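PDB 4Q38: acyltransferase from Actinoplanes teichomyceticus, which transfers long aliphatic acyl groups from acyl-coenzyme A to the amino sugar of teicoplanin-type glycopeptide antibiotics. Local coordinates for residues A[136-141]-A[150-155]; A[189-194]-A[233-238]; A[196-201]-A[237-242]. All coordinates share one frame; numbering follows the deposited sequence.

Contact 1: A[136-141]-A[150-155]; sequences AVRRFH and VGWETL
In an antiparallel helix pair of the N-terminal domain, Arg138 of helix 125-143 lies over the indole of Trp152 on helix 148-155. The local axes come within 10.7 Å, with N-to-C directions 142° apart. A cation-pi contact is supported by Arg138 CZ lying 4.2 Å from the centroid of the five-membered ring of Trp152, over its face. Guanidinium and indole planes are 48° apart, so the group is tilted on the ring and does not stack flat. Its chain bends at chi2 and chi3, and CD sits over the six-membered ring of Trp152 in a CH-pi contact, 15° off the ring normal. The guanidinium is fixed from two further sides: Arg138 NH1 donates to His141 ND1 over 3.2 Å, nearly in both planes, and NH2 forms a salt bridge with Asp148 at the start of helix 148-155. Gly151, having no side chain, makes room for both Arg138 NH1 and His141 ND1, the latter 3.6 Å from Gly151 CA. Val137 CG1 meets Leu155 CD1 tip to tip at 4.1 Å, and Leu155 CD1 also lies 3.9 Å from Arg138 CD. The interface belongs to an alpha-alpha hairpin whose two helices are joined by a short link.

Contact 2: A[189-194]-A[233-238]; sequences YRLGRL and PFFDRH. With SO4 (sulfate ion), chain C.
Two rings of helix 221-238, Phe234 and Phe235, pack on Tyr189 and Leu191 of strand 188-191, the edge strand of the GNAT-like sheet. The aromatic part is a pair of rings inclined at 51°, with Phe234 CE2 placed 3.6 Å from Tyr189 CG, over one face of the tyrosine. Phe234 CB points toward the strand, with CG anti to the backbone N (chi1 -177°). The CH-pi part is Leu191 CD2, 3.8 Å from the centroid of the Phe234 ring and only 10° off its normal; His238 CD2 covers the opposite face nearer the rim. Plain apolar contacts complete the set: Phe235 CE1 lies 4.0 Å from Tyr189 CD2, and Phe235 CE2 lies 4.0 Å from Leu191 CD1. No hydrogen bond crosses between the two segments. Arg190 NE donates to Gly192 O over 2.8 Å inside the hairpin turn, whose Arg193 touches coenzyme A, while Tyr189 OH bonds Gly186 O. Arg237 NH2 makes a weak hydrogen bond to O2 of a sulfate ion, probably from the crystallisation liquor. Four buried side chains touching through carbon atoms thus join these two segments by apolar burial, while Ser227 OG, earlier on the helix, adds a polar bond to Leu191 O.

Contact 3: A[196-201]-A[237-242]; sequences FSLATG and RHFPEH. With SO4 (sulfate ion), chain C.
Strand 194-200 passes the end of helix 221-238, where Phe239 is the first residue to leave helical backbone angles, and the closest CA atoms across the gap, those of Leu198 and His242, are 7.6 Å apart. The strand belongs to the mixed sheet of the GNAT-like domain, hydrogen-bonded through its backbone to strands 188-191 and 206-211 on its two sides, and the segment after the helix folds back against it. A bond from His242 N to Phe239 O, 2.9 Å long, closes a turn; the Phe239 and His242 rings both meet Leu198.

Leu198 carries the contact by its fork. CD1 lies over one face of the Phe239 ring, 4.1 Å from its centroid, where CD2 and CE2 of that ring are its nearest atoms; leucine and phenylalanine cross at about a right angle. Leu198 CD2 lies over a face of the imidazole, 3.9 Å from the His242 centroid and 18° off its normal, so both branches make CH-pi contacts. Phe235 of the helix also touches Leu198. The neighbouring Ser197 and Ala199 have CB directed away from segment 237-242; Ser197 belongs to a site seen for N-acetyl-D-glucosamine in a structure of this protein, the sugar being absent here, and bonds His211 through OG, while Ala199 adjoins His207 of the same site. The side chains of His242 and Leu198 slide past each other in opposite directions. His242 NE2 bonds His207 O, while His104 meets the ring edge-to-face. At the imidazole edge, near the ring plane, Ala199 O approaches His242 CE1 to 3.0 Å.

How the contacts relate
Contact 1 comes first along the chain, inside the N-terminal domain, and closes before contacts 2 and 3 open in the GNAT-like domain. Contacts 2 and 3 have centres about 10 Å apart, share Arg237 and His238 at the end of helix 221-238, and use neighbouring strands of one sheet, 188-191 and 194-200. Contact 1 is about 12 Å from contact 2 and about 16 Å from contact 3, centre to centre. The domains meet where Thr154 OG1 bonds Arg190 N and where Phe140 packs on Phe239. Helix 148-155 thus abuts the sheet's edge strand, linking the helical N-terminal part to the domain that binds coenzyme A.

Contact 1: A[136-141]-A[150-155]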
loop_
_atom_site.group_PDB
_atom_site.type_symbol
_atom_site.label_atom_id
_atom_site.label_comp_id
_atom_site.label_asym_id
_atom_site.label_seq_id
_atom_site.Cartn_x
_atom_site.Cartn_y
_atom_site.Cartn_z
ATOM N N ALA A 136 12.080 12.130 -6.370
ATOM C CA ALA A 136 11.392 13.120 -5.538
ATOM C C ALA A 136 11.261 12.684 -4.066
ATOM O O ALA A 136 11.595 13.446 -3.151
ATOM C CB ALA A 136 10.019 13.436 -6.116
ATOM N N VAL A 137 10.784 11.464 -3.823
ATOM C CA VAL A 137 10.606 11.039 -2.422
ATOM C C VAL A 137 11.955 10.853 -1.729
ATOM O O VAL A 137 12.084 11.149 -0.546
ATOM C CB VAL A 137 9.656 9.818 -2.251
ATOM C CG1 VAL A 137 10.278 8.527 -2.797
ATOM C CG2 VAL A 137 9.250 9.662 -0.785
ATOM N N ARG A 138 12.966 10.389 -2.465
ATOM C CA ARG A 138 14.306 10.232 -1.889
ATOM C C ARG A 138 14.902 11.592 -1.490
ATOM O O ARG A 138 15.615 11.690 -0.482
ATOM C CB ARG A 138 15.252 9.476 -2.843
ATOM C CG ARG A 138 14.956 7.985 -3.007
ATOM C CD ARG A 138 15.178 7.211 -1.717
ATOM N NE ARG A 138 16.587 7.200 -1.307
ATOM C CZ ARG A 138 17.012 7.323 -0.049
ATOM N NH1 ARG A 138 16.150 7.495 0.961
ATOM N NH2 ARG A 138 18.315 7.295 0.205
ATOM N N ARG A 139 14.603 12.632 -2.269
ATOM C CA ARG A 139 15.022 13.999 -1.915
ATOM C C ARG A 139 14.326 14.454 -0.638
ATOM O O ARG A 139 14.947 15.074 0.224
ATOM C CB ARG A 139 14.744 14.989 -3.048
ATOM C CG ARG A 139 15.666 14.836 -4.251
ATOM C CD ARG A 139 15.597 16.038 -5.185
ATOM N NE ARG A 139 14.298 16.183 -5.860
ATOM C CZ ARG A 139 13.943 15.547 -6.981
ATOM N NH1 ARG A 139 14.773 14.692 -7.573
ATOM N NH2 ARG A 139 12.746 15.757 -7.511
ATOM N N PHE A 140 13.038 14.134 -0.521
ATOM C CA PHE A 140 12.280 14.429 0.694
ATOM C C PHE A 140 12.863 13.699 1.907
ATOM O O PHE A 140 13.053 14.323 2.957
ATOM C CB PHE A 140 10.781 14.127 0.515
ATOM C CG PHE A 140 9.942 14.483 1.715
ATOM C CD1 PHE A 140 9.686 15.820 2.040
ATOM C CD2 PHE A 140 9.397 13.482 2.517
ATOM C CE1 PHE A 140 8.906 16.145 3.148
ATOM C CE2 PHE A 140 8.615 13.800 3.622
ATOM C CZ PHE A 140 8.374 15.135 3.938
ATOM N N HIS A 141 13.153 12.396 1.762
ATOM C CA HIS A 141 13.843 11.625 2.815
ATOM C C HIS A 141 15.110 12.306 3.282
ATOM O O HIS A 141 15.364 12.444 4.495
ATOM C CB HIS A 141 14.188 10.196 2.352
ATOM C CG HIS A 141 12.986 9.294 2.148
ATOM N ND1 HIS A 141 13.050 8.158 1.420
ATOM C CD2 HIS A 141 11.661 9.405 2.587
ATOM C CE1 HIS A 141 11.841 7.558 1.408
ATOM N NE2 HIS A 141 10.986 8.325 2.115
ATOM N N VAL A 150 16.476 3.216 5.914
ATOM C CA VAL A 150 15.055 3.295 6.269
ATOM C C VAL A 150 14.257 3.687 5.027
ATOM O O VAL A 150 13.218 3.092 4.742
ATOM C CB VAL A 150 14.797 4.277 7.441
ATOM C CG1 VAL A 150 13.306 4.471 7.670
ATOM C CG2 VAL A 150 15.466 3.773 8.714
ATOM N N GLY A 151 14.757 4.679 4.292
ATOM C CA GLY A 151 14.130 5.122 3.048
ATOM C C GLY A 151 13.955 3.972 2.066
ATOM O O GLY A 151 12.861 3.755 1.545
ATOM N N TRP A 152 15.039 3.232 1.817
ATOM C CA TRP A 152 14.975 2.078 0.917
ATOM C C TRP A 152 14.100 0.967 1.445
ATOM O O TRP A 152 13.261 0.450 0.713
ATOM C CB TRP A 152 16.381 1.578 0.553
ATOM C CG TRP A 152 17.072 2.526 -0.401
ATOM C CD1 TRP A 152 18.233 3.266 -0.178
ATOM C CD2 TRP A 152 16.638 2.901 -1.757
ATOM N NE1 TRP A 152 18.549 4.034 -1.276
ATOM C CE2 TRP A 152 17.632 3.870 -2.254
ATOM C CE3 TRP A 152 15.572 2.535 -2.587
ATOM C CZ2 TRP A 152 17.544 4.433 -3.525
ATOM C CZ3 TRP A 152 15.490 3.119 -3.864
ATOM C CH2 TRP A 152 16.455 4.042 -4.322
ATOM N N GLU A 153 14.261 0.610 2.716
ATOM C CA GLU A 153 13.426 -0.438 3.327
ATOM C C GLU A 153 11.934 -0.129 3.136
ATOM O O GLU A 153 11.137 -1.013 2.826
ATOM C CB GLU A 153 13.752 -0.579 4.813
ATOM C CG GLU A 153 13.138 -1.785 5.510
ATOM C CD GLU A 153 13.446 -1.798 7.000
ATOM O OE1 GLU A 153 14.561 -1.378 7.378
ATOM O OE2 GLU A 153 12.574 -2.216 7.801
ATOM N N THR A 154 11.574 1.137 3.316
ATOM C CA THR A 154 10.195 1.590 3.111
ATOM C C THR A 154 9.722 1.363 1.671
ATOM O O THR A 154 8.642 0.821 1.438
ATOM C CB THR A 154 10.072 3.070 3.508
ATOM O OG1 THR A 154 10.425 3.209 4.896
ATOM C CG2 THR A 154 8.644 3.593 3.266
ATOM N N LEU A 155 10.542 1.771 0.706
ATOM C CA LEU A 155 10.154 1.711 -0.699
ATOM C C LEU A 155 10.081 0.294 -1.277
ATOM O O LEU A 155 9.456 0.101 -2.318
ATOM C CB LEU A 155 11.077 2.613 -1.552
ATOM C CG LEU A 155 11.026 4.110 -1.208
ATOM C CD1 LEU A 155 12.028 4.905 -2.040
ATOM C CD2 LEU A 155 9.621 4.687 -1.377
#

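Contact 2: A[189-194]-A[233-238]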
loop_
_atom_site.group_PDB
_atom_site.type_symbol
_atom_site.label_atom_id
_atom_site.label_comp_id
_atom_site.label_asym_id
_atom_site.label_seq_id
_atom_site.Cartn_x
_atom_site.Cartn_y
_atom_site.Cartn_z
ATOM N N TYR A 189 6.705 5.049 6.822
ATOM C CA TYR A 189 8.064 4.502 7.011
ATOM C C TYR A 189 8.041 3.102 7.587
ATOM O O TYR A 189 7.346 2.836 8.566
ATOM C CB TYR A 189 8.931 5.443 7.887
ATOM C CG TYR A 189 9.125 6.742 7.175
ATOM C CD1 TYR A 189 10.127 6.882 6.213
ATOM C CD2 TYR A 189 8.248 7.818 7.390
ATOM C CE1 TYR A 189 10.282 8.058 5.505
ATOM C CE2 TYR A 189 8.390 8.997 6.677
ATOM C CZ TYR A 189 9.404 9.107 5.735
ATOM O OH TYR A 189 9.556 10.265 5.007
ATOM N N ARG A 190 8.804 2.205 6.971
ATOM C CA ARG A 190 8.978 0.872 7.536
ATOM C C ARG A 190 10.119 0.919 8.550
ATOM O O ARG A 190 11.257 1.284 8.222
ATOM C CB ARG A 190 9.238 -0.184 6.448
ATOM C CG ARG A 190 9.347 -1.594 7.031
ATOM C CD ARG A 190 9.385 -2.706 5.996
ATOM N NE ARG A 190 9.338 -3.992 6.689
ATOM C CZ ARG A 190 8.923 -5.137 6.158
ATOM N NH1 ARG A 190 8.509 -5.193 4.891
ATOM N NH2 ARG A 190 8.906 -6.230 6.909
ATOM N N LEU A 191 9.793 0.555 9.781
ATOM C CA LEU A 191 10.741 0.603 10.877
ATOM C C LEU A 191 10.892 -0.802 11.457
ATOM O O LEU A 191 10.441 -1.100 12.569
ATOM C CB LEU A 191 10.259 1.616 11.931
ATOM C CG LEU A 191 10.006 3.068 11.479
ATOM C CD1 LEU A 191 9.587 3.907 12.685
ATOM C CD2 LEU A 191 11.204 3.733 10.799
ATOM N N GLY A 192 11.522 -1.680 10.684
ATOM C CA GLY A 192 11.626 -3.092 11.081
ATOM C C GLY A 192 10.432 -3.854 10.550
ATOM O O GLY A 192 10.100 -3.716 9.369
ATOM N N ARG A 193 9.789 -4.659 11.403
ATOM C CA ARG A 193 8.679 -5.517 10.956
ATOM C C ARG A 193 7.420 -4.701 10.624
ATOM O O ARG A 193 6.651 -5.071 9.736
ATOM C CB ARG A 193 8.359 -6.601 12.007
ATOM C CG ARG A 193 7.356 -7.667 11.550
ATOM C CD ARG A 193 7.893 -8.396 10.325
ATOM N NE ARG A 193 6.910 -9.238 9.630
ATOM C CZ ARG A 193 5.984 -8.805 8.776
ATOM N NH1 ARG A 193 5.835 -7.499 8.520
ATOM N NH2 ARG A 193 5.183 -9.684 8.185
ATOM N N LEU A 194 7.220 -3.598 11.344
ATOM C CA LEU A 194 6.020 -2.766 11.164
ATOM C C LEU A 194 6.308 -1.485 10.398
ATOM O O LEU A 194 7.437 -0.993 10.398
ATOM C CB LEU A 194 5.460 -2.370 12.525
ATOM C CG LEU A 194 5.209 -3.466 13.552
ATOM C CD1 LEU A 194 4.747 -2.785 14.825
ATOM C CD2 LEU A 194 4.169 -4.445 13.016
ATOM N N PRO A 233 11.019 7.668 18.768
ATOM C CA PRO A 233 12.309 8.308 18.458
ATOM C C PRO A 233 12.442 8.700 16.983
ATOM O O PRO A 233 12.982 9.767 16.666
ATOM C CB PRO A 233 13.341 7.218 18.783
ATOM C CG PRO A 233 12.657 6.314 19.741
ATOM C CD PRO A 233 11.187 6.360 19.424
ATOM N N PHE A 234 11.960 7.841 16.085
ATOM C CA PHE A 234 12.050 8.140 14.671
ATOM C C PHE A 234 11.258 9.403 14.316
ATOM O O PHE A 234 11.794 10.329 13.715
ATOM C CB PHE A 234 11.532 6.977 13.822
ATOM C CG PHE A 234 11.662 7.217 12.340
ATOM C CD1 PHE A 234 12.876 7.010 11.692
ATOM C CD2 PHE A 234 10.575 7.661 11.598
ATOM C CE1 PHE A 234 13.001 7.229 10.320
ATOM C CE2 PHE A 234 10.689 7.892 10.232
ATOM C CZ PHE A 234 11.903 7.668 9.591
ATOM N N PHE A 235 9.985 9.428 14.688
ATOM C CA PHE A 235 9.141 10.566 14.312
ATOM C C PHE A 235 9.449 11.858 15.074
ATOM O O PHE A 235 9.372 12.955 14.500
ATOM C CB PHE A 235 7.663 10.176 14.337
ATOM C CG PHE A 235 7.287 9.232 13.216
ATOM C CD1 PHE A 235 6.974 9.721 11.950
ATOM C CD2 PHE A 235 7.307 7.850 13.413
ATOM C CE1 PHE A 235 6.653 8.858 10.906
ATOM C CE2 PHE A 235 6.987 6.978 12.375
ATOM C CZ PHE A 235 6.651 7.484 11.123
ATOM N N ASP A 236 9.837 11.737 16.343
ATOM C CA ASP A 236 10.202 12.928 17.108
ATOM C C ASP A 236 11.490 13.548 16.576
ATOM O O ASP A 236 11.641 14.772 16.596
ATOM C CB ASP A 236 10.271 12.648 18.610
ATOM C CG ASP A 236 8.908 12.393 19.224
ATOM O OD1 ASP A 236 7.863 12.558 18.551
ATOM O OD2 ASP A 236 8.868 12.023 20.401
ATOM N N ARG A 237 12.393 12.719 16.050
ATOM C CA ARG A 237 13.579 13.252 15.372
ATOM C C ARG A 237 13.323 13.885 14.005
ATOM O O ARG A 237 13.823 14.980 13.732
ATOM C CB ARG A 237 14.697 12.195 15.242
ATOM C CG ARG A 237 15.448 11.947 16.540
ATOM C CD ARG A 237 16.321 13.128 16.952
ATOM N NE ARG A 237 17.568 13.170 16.192
ATOM C CZ ARG A 237 18.643 13.875 16.542
ATOM N NH1 ARG A 237 18.637 14.609 17.649
ATOM N NH2 ARG A 237 19.732 13.842 15.784
ATOM N N HIS A 238 12.585 13.200 13.132
ATOM C CA HIS A 238 12.472 13.664 11.743
ATOM C C HIS A 238 11.228 14.457 11.436
ATOM O O HIS A 238 11.216 15.240 10.488
ATOM C CB HIS A 238 12.629 12.497 10.770
ATOM C CG HIS A 238 13.893 11.700 11.007
ATOM N ND1 HIS A 238 15.118 12.237 10.876
ATOM C CD2 HIS A 238 14.080 10.381 11.403
ATOM C CE1 HIS A 238 16.055 11.303 11.184
ATOM N NE2 HIS A 238 15.419 10.170 11.500
HETATM S S SO4 C . 21.096 9.838 14.761
HETATM O O1 SO4 C . 19.637 9.546 14.786
HETATM O O2 SO4 C . 21.332 11.300 14.695
HETATM O O3 SO4 C . 21.749 9.296 15.987
HETATM O O4 SO4 C . 21.690 9.219 13.553
#

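Contact 3: A[196-201]-A[237-242]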
loop_
_atom_site.group_PDB
_atom_site.type_symbol
_atom_site.label_atom_id
_atom_site.label_comp_id
_atom_site.label_asym_id
_atom_site.label_seq_id
_atom_site.Cartn_x
_atom_site.Cartn_y
_atom_site.Cartn_z
ATOM N N PHE A 196 4.824 2.621 9.979
ATOM C CA PHE A 196 4.093 3.689 10.671
ATOM C C PHE A 196 3.830 4.840 9.723
ATOM O O PHE A 196 4.733 5.287 9.022
ATOM C CB PHE A 196 4.888 4.200 11.888
ATOM C CG PHE A 196 5.095 3.160 12.951
ATOM C CD1 PHE A 196 4.142 2.954 13.938
ATOM C CD2 PHE A 196 6.233 2.353 12.943
ATOM C CE1 PHE A 196 4.315 1.968 14.910
ATOM C CE2 PHE A 196 6.418 1.374 13.915
ATOM C CZ PHE A 196 5.454 1.171 14.892
ATOM N N SER A 197 2.588 5.318 9.716
ATOM C CA SER A 197 2.221 6.486 8.917
ATOM C C SER A 197 1.900 7.699 9.797
ATOM O O SER A 197 1.289 7.562 10.857
ATOM C CB SER A 197 1.000 6.179 8.052
ATOM O OG SER A 197 -0.052 5.708 8.876
ATOM N N LEU A 198 2.310 8.876 9.340
ATOM C CA LEU A 198 1.855 10.134 9.932
ATOM C C LEU A 198 0.350 10.203 9.723
ATOM O O LEU A 198 -0.138 10.025 8.616
ATOM C CB LEU A 198 2.514 11.324 9.246
ATOM C CG LEU A 198 4.032 11.473 9.349
ATOM C CD1 LEU A 198 4.530 12.429 8.276
ATOM C CD2 LEU A 198 4.405 11.983 10.727
ATOM N N ALA A 199 -0.385 10.420 10.803
ATOM C CA ALA A 199 -1.843 10.426 10.727
ATOM C C ALA A 199 -2.443 11.403 11.725
ATOM O O ALA A 199 -1.779 11.841 12.658
ATOM C CB ALA A 199 -2.388 9.024 10.971
ATOM N N THR A 200 -3.710 11.745 11.517
ATOM C CA THR A 200 -4.443 12.574 12.476
ATOM C C THR A 200 -5.845 12.026 12.667
ATOM O O THR A 200 -6.459 11.533 11.718
ATOM C CB THR A 200 -4.568 14.035 12.022
ATOM O OG1 THR A 200 -5.253 14.074 10.769
ATOM C CG2 THR A 200 -3.193 14.696 11.880
ATOM N N GLY A 201 -6.358 12.111 13.889
ATOM C CA GLY A 201 -7.735 11.702 14.131
ATOM C C GLY A 201 -8.694 12.717 13.519
ATOM O O GLY A 201 -8.270 13.729 12.956
ATOM N N ARG A 237 12.393 12.719 16.050
ATOM C CA ARG A 237 13.579 13.252 15.372
ATOM C C ARG A 237 13.323 13.885 14.005
ATOM O O ARG A 237 13.823 14.980 13.732
ATOM C CB ARG A 237 14.697 12.195 15.242
ATOM C CG ARG A 237 15.448 11.947 16.540
ATOM C CD ARG A 237 16.321 13.128 16.952
ATOM N NE ARG A 237 17.568 13.170 16.192
ATOM C CZ ARG A 237 18.643 13.875 16.542
ATOM N NH1 ARG A 237 18.637 14.609 17.649
ATOM N NH2 ARG A 237 19.732 13.842 15.784
ATOM N N HIS A 238 12.585 13.200 13.132
ATOM C CA HIS A 238 12.472 13.664 11.743
ATOM C C HIS A 238 11.228 14.457 11.436
ATOM O O HIS A 238 11.216 15.240 10.488
ATOM C CB HIS A 238 12.629 12.497 10.770
ATOM C CG HIS A 238 13.893 11.700 11.007
ATOM N ND1 HIS A 238 15.118 12.237 10.876
ATOM C CD2 HIS A 238 14.080 10.381 11.403
ATOM C CE1 HIS A 238 16.055 11.303 11.184
ATOM N NE2 HIS A 238 15.419 10.170 11.500
ATOM N N PHE A 239 10.182 14.251 12.224
ATOM C CA PHE A 239 8.925 15.010 12.087
ATOM C C PHE A 239 8.549 15.531 13.473
ATOM O O PHE A 239 7.494 15.161 14.020
ATOM C CB PHE A 239 7.811 14.120 11.516
ATOM C CG PHE A 239 8.152 13.518 10.184
ATOM C CD1 PHE A 239 8.849 12.311 10.110
ATOM C CD2 PHE A 239 7.811 14.169 9.005
ATOM C CE1 PHE A 239 9.187 11.758 8.875
ATOM C CE2 PHE A 239 8.147 13.626 7.768
ATOM C CZ PHE A 239 8.824 12.416 7.707
ATOM N N PRO A 240 9.416 16.377 14.062
ATOM C CA PRO A 240 9.191 16.792 15.449
ATOM C C PRO A 240 7.884 17.562 15.604
ATOM O O PRO A 240 7.319 17.583 16.692
ATOM C CB PRO A 240 10.384 17.715 15.755
ATOM C CG PRO A 240 10.870 18.161 14.427
ATOM C CD PRO A 240 10.599 17.033 13.478
ATOM N N GLU A 241 7.397 18.147 14.515
ATOM C CA GLU A 241 6.135 18.910 14.564
ATOM C C GLU A 241 4.917 18.010 14.775
ATOM O O GLU A 241 3.843 18.496 15.138
ATOM C CB GLU A 241 5.959 19.751 13.290
ATOM C CG GLU A 241 5.689 18.939 12.021
ATOM C CD GLU A 241 6.949 18.338 11.402
ATOM O OE1 GLU A 241 8.056 18.557 11.925
ATOM O OE2 GLU A 241 6.829 17.638 10.383
ATOM N N HIS A 242 5.065 16.702 14.539
ATOM C CA HIS A 242 3.904 15.811 14.607
ATOM C C HIS A 242 3.492 15.515 16.025
ATOM O O HIS A 242 2.378 15.840 16.421
ATOM C CB HIS A 242 4.107 14.533 13.789
ATOM C CG HIS A 242 2.833 13.765 13.544
ATOM N ND1 HIS A 242 1.818 14.267 12.815
ATOM C CD2 HIS A 242 2.429 12.498 13.962
ATOM C CE1 HIS A 242 0.816 13.370 12.760
ATOM N NE2 HIS A 242 1.189 12.283 13.457
HETATM S S SO4 C . 21.096 9.838 14.761
HETATM O O1 SO4 C . 19.637 9.546 14.786
HETATM O O2 SO4 C . 21.332 11.300 14.695
HETATM O O3 SO4 C . 21.749 9.296 15.987
HETATM O O4 SO4 C . 21.690 9.219 13.553
#